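Local atomic coordinates of DNA mismatch repair protein MutS (Thermus aquaticus, PDB entry 1EWQ), a protein that binds mismatched base pairs in DNA during mismatch repair and has a weak ATPase activity. Residues A714-A719 with V723-V728. Numbering follows the deposited sequence.
Sequences AAREEA and VFYHQV
Y725 reaches across the beta hairpin at the edge of the ATPase-domain sheet to meet A714, R716 and E718 of the preceding strand and turn. Its CB lies 3.6 Å from the carbonyl O of A714, the acceptor for the Y725 backbone N. With CG beside its own backbone N (chi1 -73°), the ring runs back along the hairpin toward the turn; CD1 and CE1 lie along CB of R716, CE1 at 3.2 Å, while the guanidinium beyond leads away. CZ nears OE2 of E718, and at the tip Y725 OH donates a hydrogen bond to that oxygen (2.8 Å), arriving from above the carboxylate plane, which stands 83° to the ring. OE1 of E718 presses to 3.0 Å from the CG2 methyl of V723.

R716 and V723 form a hydrogen-bonded antiparallel pair, in which V723 N gives to R716 O at 2.6 Å and R716 N to V723 O. On the opposite face of the sheet, CB of A715 packs 3.9 Å from CD2 of F724, whose side chain also touches M586 of the predicted ATP-binding loop and V741 and M744 of helix 738-744. The A715-F724 side thus packs apolar groups beside that helix, while the tyrosine-carboxylate bond ties the turn to the edge strand and probably favours an ionised E718.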
ATOM      1  N   ALA C 714     -21.211  29.963  18.566  1.00 36.14           N
ATOM      2  CA  ALA C 714     -22.335  29.488  19.341  1.00 37.99           C
ATOM      3  C   ALA C 714     -23.132  28.404  18.645  1.00 39.35           C
ATOM      4  O   ALA C 714     -23.064  28.237  17.421  1.00 39.47           O
ATOM      5  CB  ALA C 714     -23.249  30.667  19.686  1.00 37.58           C
ATOM      6  N   ALA C 715     -23.874  27.655  19.451  1.00 41.17           N
ATOM      7  CA  ALA C 715     -24.741  26.607  18.950  1.00 43.01           C
ATOM      8  C   ALA C 715     -26.138  27.138  19.235  1.00 44.61           C
ATOM      9  O   ALA C 715     -26.310  28.011  20.091  1.00 44.71           O
ATOM     10  CB  ALA C 715     -24.503  25.313  19.700  1.00 42.95           C
ATOM     11  N   ARG C 716     -27.128  26.628  18.517  1.00 46.34           N
ATOM     12  CA  ARG C 716     -28.501  27.069  18.702  1.00 48.35           C
ATOM     13  C   ARG C 716     -29.429  25.874  18.848  1.00 49.30           C
ATOM     14  O   ARG C 716     -29.457  24.993  17.992  1.00 49.20           O
ATOM     15  CB  ARG C 716     -28.939  27.903  17.504  1.00 49.09           C
ATOM     16  CG  ARG C 716     -29.310  29.332  17.838  1.00 50.32           C
ATOM     17  CD  ARG C 716     -30.658  29.416  18.529  1.00 50.99           C
ATOM     18  NE  ARG C 716     -31.103  30.805  18.639  1.00 51.77           N
ATOM     19  CZ  ARG C 716     -32.245  31.189  19.207  1.00 51.95           C
ATOM     20  NH1 ARG C 716     -33.068  30.285  19.726  1.00 52.11           N
ATOM     21  NH2 ARG C 716     -32.568  32.477  19.252  1.00 51.75           N
ATOM     22  N   GLU C 717     -30.179  25.848  19.943  1.00 50.46           N
ATOM     23  CA  GLU C 717     -31.118  24.764  20.201  1.00 51.84           C
ATOM     24  C   GLU C 717     -32.406  25.141  19.471  1.00 52.35           C
ATOM     25  O   GLU C 717     -33.126  26.043  19.899  1.00 52.48           O
ATOM     26  CB  GLU C 717     -31.349  24.646  21.715  1.00 52.48           C
ATOM     27  CG  GLU C 717     -30.038  24.703  22.510  1.00 53.82           C
ATOM     28  CD  GLU C 717     -30.233  24.751  24.019  1.00 54.46           C
ATOM     29  OE1 GLU C 717     -30.719  23.749  24.586  1.00 55.27           O
ATOM     30  OE2 GLU C 717     -29.898  25.789  24.634  1.00 54.56           O
ATOM     31  N   GLU C 718     -32.684  24.470  18.356  1.00 52.84           N
ATOM     32  CA  GLU C 718     -33.878  24.779  17.572  1.00 53.55           C
ATOM     33  C   GLU C 718     -34.846  23.607  17.393  1.00 53.84           C
ATOM     34  O   GLU C 718     -35.009  22.767  18.285  1.00 54.15           O
ATOM     35  CB  GLU C 718     -33.476  25.309  16.190  1.00 53.62           C
ATOM     36  CG  GLU C 718     -32.406  26.385  16.219  1.00 53.86           C
ATOM     37  CD  GLU C 718     -31.997  26.839  14.826  1.00 53.93           C
ATOM     38  OE1 GLU C 718     -31.836  25.974  13.937  1.00 53.98           O
ATOM     39  OE2 GLU C 718     -31.823  28.059  14.622  1.00 53.88           O
ATOM     40  N   ALA C 719     -35.484  23.569  16.225  1.00 53.96           N
ATOM     41  CA  ALA C 719     -36.451  22.532  15.880  1.00 53.92           C
ATOM     42  C   ALA C 719     -35.811  21.162  15.677  1.00 54.01           C
ATOM     43  O   ALA C 719     -36.488  20.136  15.759  1.00 54.05           O
ATOM     44  CB  ALA C 719     -37.209  22.935  14.628  1.00 53.90           C
ATOM     45  N   VAL C 723     -28.182  23.282  16.546  1.00 46.13           N
ATOM     46  CA  VAL C 723     -27.624  23.695  15.266  1.00 45.40           C
ATOM     47  C   VAL C 723     -26.374  24.553  15.480  1.00 44.93           C
ATOM     48  O   VAL C 723     -26.447  25.626  16.079  1.00 44.83           O
ATOM     49  CB  VAL C 723     -28.670  24.492  14.447  1.00 45.41           C
ATOM     50  CG1 VAL C 723     -28.086  24.906  13.107  1.00 45.52           C
ATOM     51  CG2 VAL C 723     -29.925  23.641  14.241  1.00 45.30           C
ATOM     52  N   PHE C 724     -25.231  24.075  14.992  1.00 44.01           N
ATOM     53  CA  PHE C 724     -23.975  24.808  15.139  1.00 43.42           C
ATOM     54  C   PHE C 724     -23.777  25.898  14.086  1.00 43.01           C
ATOM     55  O   PHE C 724     -23.841  25.637  12.885  1.00 43.02           O
ATOM     56  CB  PHE C 724     -22.783  23.845  15.103  1.00 43.21           C
ATOM     57  CG  PHE C 724     -22.813  22.808  16.186  1.00 43.05           C
ATOM     58  CD1 PHE C 724     -23.426  21.581  15.973  1.00 42.81           C
ATOM     59  CD2 PHE C 724     -22.283  23.084  17.442  1.00 42.70           C
ATOM     60  CE1 PHE C 724     -23.517  20.640  17.003  1.00 43.05           C
ATOM     61  CE2 PHE C 724     -22.367  22.156  18.475  1.00 42.65           C
ATOM     62  CZ  PHE C 724     -22.985  20.934  18.259  1.00 42.77           C
ATOM     63  N   TYR C 725     -23.536  27.118  14.553  1.00 42.22           N
ATOM     64  CA  TYR C 725     -23.309  28.254  13.670  1.00 41.79           C
ATOM     65  C   TYR C 725     -21.813  28.568  13.575  1.00 41.11           C
ATOM     66  O   TYR C 725     -21.141  28.790  14.590  1.00 40.63           O
ATOM     67  CB  TYR C 725     -24.069  29.486  14.174  1.00 42.11           C
ATOM     68  CG  TYR C 725     -25.562  29.404  13.956  1.00 42.78           C
ATOM     69  CD1 TYR C 725     -26.384  28.694  14.839  1.00 42.97           C
ATOM     70  CD2 TYR C 725     -26.146  29.975  12.823  1.00 42.81           C
ATOM     71  CE1 TYR C 725     -27.752  28.550  14.588  1.00 43.41           C
ATOM     72  CE2 TYR C 725     -27.508  29.837  12.565  1.00 43.30           C
ATOM     73  CZ  TYR C 725     -28.306  29.121  13.444  1.00 43.45           C
ATOM     74  OH  TYR C 725     -29.642  28.952  13.154  1.00 43.27           O
ATOM     75  N   HIS C 726     -21.303  28.595  12.351  1.00 40.43           N
ATOM     76  CA  HIS C 726     -19.894  28.861  12.121  1.00 39.63           C
ATOM     77  C   HIS C 726     -19.513  30.332  12.087  1.00 39.27           C
ATOM     78  O   HIS C 726     -18.381  30.671  11.746  1.00 39.09           O
ATOM     79  CB  HIS C 726     -19.443  28.184  10.832  1.00 39.72           C
ATOM     80  CG  HIS C 726     -19.420  26.690  10.915  1.00 39.87           C
ATOM     81  ND1 HIS C 726     -18.308  25.943  10.585  1.00 39.92           N
ATOM     82  CD2 HIS C 726     -20.371  25.804  11.291  1.00 39.94           C
ATOM     83  CE1 HIS C 726     -18.577  24.660  10.754  1.00 39.55           C
ATOM     84  NE2 HIS C 726     -19.822  24.549  11.182  1.00 39.55           N
ATOM     85  N   GLN C 727     -20.447  31.213  12.431  1.00 38.77           N
ATOM     86  CA  GLN C 727     -20.132  32.637  12.448  1.00 38.47           C
ATOM     87  C   GLN C 727     -19.291  32.927  13.690  1.00 37.96           C
ATOM     88  O   GLN C 727     -19.643  32.521  14.803  1.00 37.89           O
ATOM     89  CB  GLN C 727     -21.406  33.495  12.498  1.00 38.91           C
ATOM     90  CG  GLN C 727     -22.248  33.562  11.211  1.00 39.56           C
ATOM     91  CD  GLN C 727     -23.008  32.274  10.911  1.00 39.73           C
ATOM     92  OE1 GLN C 727     -23.443  31.568  11.820  1.00 39.81           O
ATOM     93  NE2 GLN C 727     -23.183  31.974   9.629  1.00 40.19           N
ATOM     94  N   VAL C 728     -18.168  33.605  13.508  1.00 37.09           N
ATOM     95  CA  VAL C 728     -17.340  33.949  14.652  1.00 36.56           C
ATOM     96  C   VAL C 728     -17.912  35.252  15.207  1.00 36.38           C
ATOM     97  O   VAL C 728     -17.961  36.272  14.520  1.00 35.97           O
ATOM     98  CB  VAL C 728     -15.863  34.110  14.252  1.00 36.41           C
ATOM     99  CG1 VAL C 728     -15.065  34.686  15.409  1.00 36.37           C
ATOM    100  CG2 VAL C 728     -15.302  32.756  13.858  1.00 35.90           C
TER
HETATM  101  O   HOH W   1     -21.976  30.659  16.058  1.00 34.62           O